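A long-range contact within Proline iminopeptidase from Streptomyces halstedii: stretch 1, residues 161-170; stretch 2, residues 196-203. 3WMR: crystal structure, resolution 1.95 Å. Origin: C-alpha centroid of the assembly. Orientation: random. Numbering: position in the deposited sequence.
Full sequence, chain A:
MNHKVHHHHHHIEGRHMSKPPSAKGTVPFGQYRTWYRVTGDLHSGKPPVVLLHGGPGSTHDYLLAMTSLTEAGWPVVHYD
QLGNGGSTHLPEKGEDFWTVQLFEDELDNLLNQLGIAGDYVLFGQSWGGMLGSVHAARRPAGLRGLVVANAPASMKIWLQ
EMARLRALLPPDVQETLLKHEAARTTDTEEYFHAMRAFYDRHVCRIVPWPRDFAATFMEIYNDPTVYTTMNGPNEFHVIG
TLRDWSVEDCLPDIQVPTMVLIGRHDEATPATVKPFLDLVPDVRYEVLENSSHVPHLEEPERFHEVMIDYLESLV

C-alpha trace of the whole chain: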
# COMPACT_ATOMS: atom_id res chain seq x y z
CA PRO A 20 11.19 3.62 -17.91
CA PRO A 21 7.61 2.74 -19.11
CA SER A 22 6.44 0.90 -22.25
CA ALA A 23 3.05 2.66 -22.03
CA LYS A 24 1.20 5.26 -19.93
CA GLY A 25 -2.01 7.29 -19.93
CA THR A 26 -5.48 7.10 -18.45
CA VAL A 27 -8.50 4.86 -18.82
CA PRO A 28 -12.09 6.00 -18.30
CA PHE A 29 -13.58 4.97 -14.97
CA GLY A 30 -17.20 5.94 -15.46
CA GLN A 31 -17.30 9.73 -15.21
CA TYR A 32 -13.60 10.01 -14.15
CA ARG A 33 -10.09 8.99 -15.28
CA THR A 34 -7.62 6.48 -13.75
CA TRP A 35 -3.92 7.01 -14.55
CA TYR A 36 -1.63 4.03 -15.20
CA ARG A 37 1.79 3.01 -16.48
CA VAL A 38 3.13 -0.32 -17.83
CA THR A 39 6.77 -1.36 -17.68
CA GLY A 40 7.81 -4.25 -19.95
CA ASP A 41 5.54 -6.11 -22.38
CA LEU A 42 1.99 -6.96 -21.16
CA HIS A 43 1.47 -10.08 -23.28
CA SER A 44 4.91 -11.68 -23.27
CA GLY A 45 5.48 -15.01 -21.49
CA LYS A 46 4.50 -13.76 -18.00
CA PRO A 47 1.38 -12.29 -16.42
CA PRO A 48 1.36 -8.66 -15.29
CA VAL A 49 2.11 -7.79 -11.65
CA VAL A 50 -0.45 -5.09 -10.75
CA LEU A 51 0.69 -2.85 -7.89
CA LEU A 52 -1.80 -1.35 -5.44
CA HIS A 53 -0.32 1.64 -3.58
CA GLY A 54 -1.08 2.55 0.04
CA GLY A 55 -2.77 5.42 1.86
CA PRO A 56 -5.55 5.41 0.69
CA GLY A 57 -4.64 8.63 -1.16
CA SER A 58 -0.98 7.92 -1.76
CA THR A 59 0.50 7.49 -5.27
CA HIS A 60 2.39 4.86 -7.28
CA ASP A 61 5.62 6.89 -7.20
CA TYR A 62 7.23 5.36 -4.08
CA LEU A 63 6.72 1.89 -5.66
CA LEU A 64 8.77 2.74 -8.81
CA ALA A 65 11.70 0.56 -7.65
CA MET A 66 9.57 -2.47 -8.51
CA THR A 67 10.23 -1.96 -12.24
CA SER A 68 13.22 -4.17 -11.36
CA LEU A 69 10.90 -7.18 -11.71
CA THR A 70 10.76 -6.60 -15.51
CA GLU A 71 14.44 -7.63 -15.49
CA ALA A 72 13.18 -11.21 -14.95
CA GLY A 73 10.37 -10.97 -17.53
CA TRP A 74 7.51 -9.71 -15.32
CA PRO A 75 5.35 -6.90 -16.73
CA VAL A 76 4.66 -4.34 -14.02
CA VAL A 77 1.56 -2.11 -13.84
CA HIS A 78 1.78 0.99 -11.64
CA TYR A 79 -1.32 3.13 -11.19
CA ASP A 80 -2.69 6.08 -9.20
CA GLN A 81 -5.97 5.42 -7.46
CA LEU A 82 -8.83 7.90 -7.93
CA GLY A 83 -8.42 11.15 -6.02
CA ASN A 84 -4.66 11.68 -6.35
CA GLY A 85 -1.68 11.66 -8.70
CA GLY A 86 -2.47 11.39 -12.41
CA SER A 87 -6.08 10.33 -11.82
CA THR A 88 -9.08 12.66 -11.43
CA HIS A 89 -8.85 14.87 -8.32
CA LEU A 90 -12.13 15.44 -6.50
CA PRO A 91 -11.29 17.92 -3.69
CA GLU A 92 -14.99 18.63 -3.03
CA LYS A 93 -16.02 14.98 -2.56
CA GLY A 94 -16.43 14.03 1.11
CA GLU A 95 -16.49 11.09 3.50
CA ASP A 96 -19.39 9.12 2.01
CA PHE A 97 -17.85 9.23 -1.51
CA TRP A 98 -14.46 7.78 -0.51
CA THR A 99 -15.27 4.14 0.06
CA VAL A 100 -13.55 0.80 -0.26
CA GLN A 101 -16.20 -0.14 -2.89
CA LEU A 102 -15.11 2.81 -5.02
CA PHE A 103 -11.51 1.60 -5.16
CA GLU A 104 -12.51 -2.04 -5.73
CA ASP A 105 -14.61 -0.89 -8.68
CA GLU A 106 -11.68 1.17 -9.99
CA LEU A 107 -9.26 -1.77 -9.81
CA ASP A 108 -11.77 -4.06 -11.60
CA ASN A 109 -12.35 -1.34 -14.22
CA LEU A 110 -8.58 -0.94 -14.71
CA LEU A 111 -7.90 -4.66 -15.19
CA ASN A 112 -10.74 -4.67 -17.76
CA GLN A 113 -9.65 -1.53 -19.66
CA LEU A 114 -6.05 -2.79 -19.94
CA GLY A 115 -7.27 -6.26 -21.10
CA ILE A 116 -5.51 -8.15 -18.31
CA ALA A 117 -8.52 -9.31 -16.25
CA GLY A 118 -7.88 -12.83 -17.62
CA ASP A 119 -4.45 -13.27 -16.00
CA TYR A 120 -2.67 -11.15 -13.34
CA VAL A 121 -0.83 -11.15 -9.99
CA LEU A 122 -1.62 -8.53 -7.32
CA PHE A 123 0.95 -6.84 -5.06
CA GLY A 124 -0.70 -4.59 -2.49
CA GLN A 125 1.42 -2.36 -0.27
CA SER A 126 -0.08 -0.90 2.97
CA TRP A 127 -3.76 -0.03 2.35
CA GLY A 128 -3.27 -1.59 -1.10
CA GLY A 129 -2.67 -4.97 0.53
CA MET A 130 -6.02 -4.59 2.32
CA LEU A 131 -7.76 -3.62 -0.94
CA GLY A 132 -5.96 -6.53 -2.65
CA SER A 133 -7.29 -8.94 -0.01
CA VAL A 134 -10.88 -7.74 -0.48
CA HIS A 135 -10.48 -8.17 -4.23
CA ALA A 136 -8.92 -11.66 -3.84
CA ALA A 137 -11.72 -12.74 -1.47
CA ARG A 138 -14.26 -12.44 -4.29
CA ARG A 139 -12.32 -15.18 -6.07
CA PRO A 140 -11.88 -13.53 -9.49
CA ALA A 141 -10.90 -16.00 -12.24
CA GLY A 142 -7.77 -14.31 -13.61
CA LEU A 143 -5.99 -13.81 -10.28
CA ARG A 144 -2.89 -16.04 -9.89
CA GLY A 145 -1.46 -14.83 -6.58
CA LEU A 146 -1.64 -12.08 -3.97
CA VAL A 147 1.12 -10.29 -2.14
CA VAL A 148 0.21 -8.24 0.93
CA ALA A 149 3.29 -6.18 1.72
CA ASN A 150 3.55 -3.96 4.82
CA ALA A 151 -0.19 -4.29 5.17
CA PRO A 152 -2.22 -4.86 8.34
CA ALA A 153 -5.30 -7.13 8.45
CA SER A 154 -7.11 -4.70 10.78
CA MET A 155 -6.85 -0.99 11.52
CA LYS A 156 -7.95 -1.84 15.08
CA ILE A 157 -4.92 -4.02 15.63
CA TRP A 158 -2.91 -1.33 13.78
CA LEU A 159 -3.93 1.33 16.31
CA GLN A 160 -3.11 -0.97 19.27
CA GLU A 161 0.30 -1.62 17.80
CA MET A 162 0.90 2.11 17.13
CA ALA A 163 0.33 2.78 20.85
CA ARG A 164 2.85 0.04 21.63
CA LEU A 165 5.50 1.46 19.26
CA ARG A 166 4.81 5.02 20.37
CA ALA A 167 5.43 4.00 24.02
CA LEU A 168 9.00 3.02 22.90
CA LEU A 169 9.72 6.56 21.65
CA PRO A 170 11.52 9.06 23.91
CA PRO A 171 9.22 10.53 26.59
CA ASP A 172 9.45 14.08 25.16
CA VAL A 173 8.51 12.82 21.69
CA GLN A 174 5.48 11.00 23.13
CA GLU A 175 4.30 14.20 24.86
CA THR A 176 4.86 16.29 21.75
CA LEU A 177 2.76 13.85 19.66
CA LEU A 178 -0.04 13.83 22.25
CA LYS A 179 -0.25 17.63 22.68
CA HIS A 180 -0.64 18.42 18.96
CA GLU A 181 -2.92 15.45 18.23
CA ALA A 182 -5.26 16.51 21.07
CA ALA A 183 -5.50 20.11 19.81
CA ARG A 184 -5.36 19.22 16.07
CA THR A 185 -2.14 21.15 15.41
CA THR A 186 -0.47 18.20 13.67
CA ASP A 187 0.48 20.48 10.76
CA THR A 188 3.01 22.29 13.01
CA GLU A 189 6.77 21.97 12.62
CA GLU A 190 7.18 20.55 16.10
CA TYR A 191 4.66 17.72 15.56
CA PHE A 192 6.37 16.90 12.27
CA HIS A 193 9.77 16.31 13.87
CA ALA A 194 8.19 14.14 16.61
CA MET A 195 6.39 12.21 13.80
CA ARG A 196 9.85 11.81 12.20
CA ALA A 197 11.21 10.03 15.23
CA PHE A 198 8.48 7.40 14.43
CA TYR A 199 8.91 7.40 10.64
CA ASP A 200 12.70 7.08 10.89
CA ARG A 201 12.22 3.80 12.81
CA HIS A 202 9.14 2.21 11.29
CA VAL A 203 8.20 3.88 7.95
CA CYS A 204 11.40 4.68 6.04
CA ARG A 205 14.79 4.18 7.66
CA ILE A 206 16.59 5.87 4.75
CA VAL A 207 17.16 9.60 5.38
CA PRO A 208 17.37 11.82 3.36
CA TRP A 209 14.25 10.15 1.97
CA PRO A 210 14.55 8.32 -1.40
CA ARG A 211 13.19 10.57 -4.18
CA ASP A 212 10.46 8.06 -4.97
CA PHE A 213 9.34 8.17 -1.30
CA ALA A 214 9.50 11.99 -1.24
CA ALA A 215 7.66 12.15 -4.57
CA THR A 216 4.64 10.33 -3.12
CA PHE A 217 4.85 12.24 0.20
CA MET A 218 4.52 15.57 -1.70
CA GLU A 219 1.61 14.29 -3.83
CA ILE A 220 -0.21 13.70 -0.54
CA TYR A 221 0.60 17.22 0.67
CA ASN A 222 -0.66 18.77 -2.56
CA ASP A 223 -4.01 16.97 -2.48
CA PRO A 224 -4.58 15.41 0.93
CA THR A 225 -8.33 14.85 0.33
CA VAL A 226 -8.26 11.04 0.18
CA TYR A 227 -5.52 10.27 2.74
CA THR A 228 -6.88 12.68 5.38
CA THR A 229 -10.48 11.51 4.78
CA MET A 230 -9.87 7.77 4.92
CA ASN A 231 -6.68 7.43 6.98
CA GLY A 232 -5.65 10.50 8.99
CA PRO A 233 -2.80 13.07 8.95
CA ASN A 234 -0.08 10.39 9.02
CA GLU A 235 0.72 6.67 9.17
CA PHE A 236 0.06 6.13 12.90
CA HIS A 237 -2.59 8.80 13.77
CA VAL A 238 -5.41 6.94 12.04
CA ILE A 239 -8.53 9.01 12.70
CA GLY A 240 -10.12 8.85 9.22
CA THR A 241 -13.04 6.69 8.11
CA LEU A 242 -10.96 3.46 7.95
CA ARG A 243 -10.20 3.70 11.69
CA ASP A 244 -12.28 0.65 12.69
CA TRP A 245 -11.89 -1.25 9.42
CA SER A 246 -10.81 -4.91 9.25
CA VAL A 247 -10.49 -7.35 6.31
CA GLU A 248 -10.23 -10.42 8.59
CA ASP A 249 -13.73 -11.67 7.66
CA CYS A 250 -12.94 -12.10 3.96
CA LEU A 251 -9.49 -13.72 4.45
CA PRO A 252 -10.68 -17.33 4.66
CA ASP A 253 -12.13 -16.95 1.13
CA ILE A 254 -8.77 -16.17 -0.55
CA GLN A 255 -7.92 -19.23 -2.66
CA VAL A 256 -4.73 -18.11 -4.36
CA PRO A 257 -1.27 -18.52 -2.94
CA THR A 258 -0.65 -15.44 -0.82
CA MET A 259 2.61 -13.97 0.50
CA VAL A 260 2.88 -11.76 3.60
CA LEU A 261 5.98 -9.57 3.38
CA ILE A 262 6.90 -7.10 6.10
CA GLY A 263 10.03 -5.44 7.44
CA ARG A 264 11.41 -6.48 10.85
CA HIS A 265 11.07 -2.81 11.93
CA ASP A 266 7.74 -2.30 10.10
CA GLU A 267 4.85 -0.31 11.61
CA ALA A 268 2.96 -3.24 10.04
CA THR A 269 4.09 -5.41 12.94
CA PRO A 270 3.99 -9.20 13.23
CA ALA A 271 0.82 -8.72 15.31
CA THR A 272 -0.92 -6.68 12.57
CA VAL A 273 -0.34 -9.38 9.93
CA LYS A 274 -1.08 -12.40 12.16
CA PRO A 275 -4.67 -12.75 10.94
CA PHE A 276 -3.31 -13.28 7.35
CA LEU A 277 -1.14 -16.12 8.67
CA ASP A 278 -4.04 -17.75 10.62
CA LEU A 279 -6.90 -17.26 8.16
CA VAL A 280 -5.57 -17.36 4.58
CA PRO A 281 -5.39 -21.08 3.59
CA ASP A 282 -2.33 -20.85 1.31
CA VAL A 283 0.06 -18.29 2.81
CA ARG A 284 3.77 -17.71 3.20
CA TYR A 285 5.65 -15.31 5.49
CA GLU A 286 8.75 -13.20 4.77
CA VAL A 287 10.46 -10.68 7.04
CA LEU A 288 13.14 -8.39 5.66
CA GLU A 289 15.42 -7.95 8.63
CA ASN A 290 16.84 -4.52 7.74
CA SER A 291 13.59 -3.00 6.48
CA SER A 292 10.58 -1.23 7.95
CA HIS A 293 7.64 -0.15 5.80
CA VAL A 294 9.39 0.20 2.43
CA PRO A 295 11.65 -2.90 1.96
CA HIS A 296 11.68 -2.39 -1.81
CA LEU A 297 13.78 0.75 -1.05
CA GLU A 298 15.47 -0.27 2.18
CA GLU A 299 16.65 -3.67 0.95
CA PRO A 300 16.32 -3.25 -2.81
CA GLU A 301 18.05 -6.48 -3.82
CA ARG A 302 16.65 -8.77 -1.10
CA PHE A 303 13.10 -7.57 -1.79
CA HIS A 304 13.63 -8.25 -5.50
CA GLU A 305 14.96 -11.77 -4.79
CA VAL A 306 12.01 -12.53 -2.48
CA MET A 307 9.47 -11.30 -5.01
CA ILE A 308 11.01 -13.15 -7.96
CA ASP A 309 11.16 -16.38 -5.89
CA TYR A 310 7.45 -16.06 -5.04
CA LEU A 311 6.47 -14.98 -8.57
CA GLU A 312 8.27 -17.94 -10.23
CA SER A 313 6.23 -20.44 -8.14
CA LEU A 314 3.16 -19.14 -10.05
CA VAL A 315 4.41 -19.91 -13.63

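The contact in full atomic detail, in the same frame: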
# COMPACT_ATOMS: atom_id res chain seq x y z
N GLU A 161 -1.12 -1.49 18.01
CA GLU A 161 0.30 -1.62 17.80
C GLU A 161 1.01 -0.27 17.71
O GLU A 161 2.13 -0.13 18.20
CB GLU A 161 0.59 -2.53 16.59
CG GLU A 161 0.31 -3.99 16.89
CD GLU A 161 1.30 -4.57 17.88
OE1 GLU A 161 2.44 -4.93 17.47
OE2 GLU A 161 0.96 -4.66 19.08
N MET A 162 0.36 0.74 17.13
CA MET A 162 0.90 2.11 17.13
C MET A 162 1.16 2.61 18.56
O MET A 162 2.20 3.18 18.85
CB MET A 162 -0.03 3.08 16.42
CG MET A 162 -0.24 2.86 14.93
SD MET A 162 1.26 2.64 13.94
CE MET A 162 1.39 0.86 13.87
N ALA A 163 0.19 2.39 19.45
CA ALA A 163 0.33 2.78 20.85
C ALA A 163 1.52 2.06 21.47
O ALA A 163 2.27 2.65 22.25
CB ALA A 163 -0.95 2.47 21.62
N ARG A 164 1.72 0.80 21.12
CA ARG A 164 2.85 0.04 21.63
C ARG A 164 4.18 0.64 21.15
O ARG A 164 5.09 0.92 21.95
CB ARG A 164 2.73 -1.43 21.21
CG ARG A 164 3.64 -2.36 22.00
CD ARG A 164 3.45 -3.82 21.58
NE ARG A 164 3.74 -4.04 20.16
CZ ARG A 164 4.96 -4.06 19.62
NH1 ARG A 164 6.05 -3.86 20.36
NH2 ARG A 164 5.09 -4.25 18.32
N LEU A 165 4.27 0.89 19.85
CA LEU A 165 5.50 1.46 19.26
C LEU A 165 5.78 2.86 19.75
O LEU A 165 6.94 3.24 19.98
CB LEU A 165 5.38 1.48 17.73
CG LEU A 165 5.24 0.11 17.05
CD1 LEU A 165 5.11 0.33 15.55
CD2 LEU A 165 6.42 -0.79 17.39
N ARG A 166 4.71 3.64 19.92
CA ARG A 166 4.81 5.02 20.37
C ARG A 166 5.33 5.09 21.81
O ARG A 166 6.11 5.97 22.13
CB ARG A 166 3.48 5.76 20.24
CG ARG A 166 3.12 6.18 18.81
CD ARG A 166 1.63 6.56 18.71
NE ARG A 166 1.30 7.69 19.60
CZ ARG A 166 0.65 8.79 19.26
NH1 ARG A 166 0.18 8.96 18.04
NH2 ARG A 166 0.44 9.75 20.17
N ALA A 167 4.89 4.16 22.66
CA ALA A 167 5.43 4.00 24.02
C ALA A 167 6.94 3.69 24.08
O ALA A 167 7.54 3.80 25.15
CB ALA A 167 4.65 2.92 24.78
N LEU A 168 7.53 3.27 22.97
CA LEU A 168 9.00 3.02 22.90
C LEU A 168 9.78 4.24 22.39
O LEU A 168 11.01 4.22 22.34
CB LEU A 168 9.30 1.80 22.02
CG LEU A 168 8.74 0.48 22.54
CD1 LEU A 168 8.77 -0.59 21.46
CD2 LEU A 168 9.49 0.00 23.79
N LEU A 169 9.07 5.30 22.01
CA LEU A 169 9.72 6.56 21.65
C LEU A 169 10.20 7.27 22.90
O LEU A 169 9.72 6.96 24.00
CB LEU A 169 8.74 7.46 20.89
CG LEU A 169 8.31 6.94 19.52
CD1 LEU A 169 7.24 7.85 18.96
CD2 LEU A 169 9.49 6.88 18.55
N PRO A 170 11.12 8.25 22.75
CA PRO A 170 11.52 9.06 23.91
C PRO A 170 10.33 9.76 24.57
O PRO A 170 9.37 10.15 23.88
CB PRO A 170 12.49 10.08 23.31
CG PRO A 170 12.98 9.46 22.05
CD PRO A 170 11.85 8.63 21.53
N ARG A 196 8.64 12.31 12.86
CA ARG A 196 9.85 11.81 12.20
C ARG A 196 10.64 10.83 13.04
O ARG A 196 11.23 9.90 12.52
CB ARG A 196 10.75 12.98 11.79
CG ARG A 196 10.22 13.71 10.57
CD ARG A 196 10.77 13.07 9.32
NE ARG A 196 12.22 13.21 9.37
CZ ARG A 196 13.09 12.37 8.82
NH1 ARG A 196 12.68 11.31 8.16
NH2 ARG A 196 14.38 12.61 8.95
N ALA A 197 10.66 11.04 14.35
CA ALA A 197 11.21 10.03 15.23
C ALA A 197 10.50 8.67 15.03
O ALA A 197 11.13 7.63 15.19
CB ALA A 197 11.14 10.48 16.68
N PHE A 198 9.20 8.67 14.69
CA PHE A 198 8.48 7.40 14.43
C PHE A 198 8.81 6.91 13.02
O PHE A 198 9.14 5.75 12.84
CB PHE A 198 6.95 7.55 14.62
CG PHE A 198 6.16 6.28 14.39
CD1 PHE A 198 5.81 5.86 13.10
CD2 PHE A 198 5.71 5.53 15.47
CE1 PHE A 198 5.06 4.71 12.90
CE2 PHE A 198 4.96 4.38 15.27
CZ PHE A 198 4.63 3.98 14.00
N TYR A 199 8.72 7.80 12.04
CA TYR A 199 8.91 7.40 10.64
C TYR A 199 10.32 6.85 10.44
O TYR A 199 10.49 5.82 9.78
CB TYR A 199 8.63 8.56 9.66
CG TYR A 199 7.16 8.76 9.25
CD1 TYR A 199 6.15 8.80 10.20
CD2 TYR A 199 6.82 8.96 7.93
CE1 TYR A 199 4.81 8.98 9.82
CE2 TYR A 199 5.50 9.18 7.54
CZ TYR A 199 4.50 9.18 8.49
OH TYR A 199 3.21 9.40 8.08
N ASP A 200 11.31 7.51 11.02
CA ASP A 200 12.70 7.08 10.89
C ASP A 200 12.92 5.67 11.43
O ASP A 200 13.88 5.02 11.04
CB ASP A 200 13.67 8.04 11.61
CG ASP A 200 13.64 9.46 11.04
OD1 ASP A 200 13.14 9.67 9.92
OD2 ASP A 200 14.15 10.38 11.73
N ARG A 201 12.05 5.17 12.31
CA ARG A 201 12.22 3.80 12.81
C ARG A 201 11.40 2.79 12.03
O ARG A 201 11.88 1.67 11.75
CB ARG A 201 11.81 3.69 14.27
CG ARG A 201 12.69 4.46 15.24
CD ARG A 201 12.21 4.21 16.66
NE ARG A 201 12.96 4.99 17.65
CZ ARG A 201 12.80 4.87 18.96
NH1 ARG A 201 11.91 4.01 19.46
NH2 ARG A 201 13.51 5.62 19.78
N HIS A 202 10.15 3.16 11.73
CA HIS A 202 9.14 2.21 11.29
C HIS A 202 8.52 2.47 9.91
O HIS A 202 7.78 1.61 9.42
CB HIS A 202 8.02 2.12 12.33
CG HIS A 202 8.50 1.89 13.73
ND1 HIS A 202 8.43 2.85 14.71
CD2 HIS A 202 9.08 0.81 14.30
CE1 HIS A 202 8.95 2.38 15.83
NE2 HIS A 202 9.35 1.14 15.61
N VAL A 203 8.82 3.60 9.27
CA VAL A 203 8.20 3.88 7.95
C VAL A 203 9.23 3.87 6.82
O VAL A 203 9.03 3.21 5.80
CB VAL A 203 7.40 5.20 7.96
CG1 VAL A 203 6.89 5.51 6.57
CG2 VAL A 203 6.20 5.10 8.91

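Phe198 forms the apolar centre of the contact and loses more surface to the opposing stretch, 92 Å², than any other residue here. Its CA-to-CB bond points sideways, but chi1 is t (-179°) and carries the ring in among the side chains of stretch 1. Met162 SD lies 3.6 Å from Phe198 CZ and 4.8 Å from the ring centroid; at 64° off the ring normal, this sulfur-aromatic approach is oblique. Leu165 CB comes within 3.8 Å of Phe198 CE2, again obliquely, and the aliphatic CG of Arg166 lies 4.3 Å from Phe198 CD2. Leu169 CD1 sits at the ring edge, 4.4 Å from Phe198 CB.

Leu165 also reaches the next turn of the second helix. Its CD1 stands 4.1 Å from the centroid of the His202 ring and only 6° off the normal, so the methyl is placed squarely over the face, a favourable position for a CH-pi contact.

The helix axes cross at 103° and approach no closer than 11.7 Å, and side chains such as Phe198 and Leu165 bridge the space between them. In the nearest CA pair, Leu169 CA and Phe198 CA at 7.4 Å, Leu169 lies beyond the helical segment 161-166, in a type I turn from Arg166 to Leu169, with Leu169 N hydrogen-bonded to Arg166 O at 3.0 Å. From there Leu169 CD2 packs 4.4 Å from Ala197 CB.

At the polar edge, Arg201 extends with chi2 to chi4 all near 180°. Its NH1 donates to Leu168 O at 3.0 Å, with an N-H...O angle of 160°; the carbonyl oxygen lies near the guanidinium plane, the favourable direction for such a donor. This is the sole hydrogen bond between the stretches. Leu169 CD2 covers one guanidinium face, 3.9 Å from Arg201 NH1, while Pro170 CD lies 3.9 Å from Arg201 NH2.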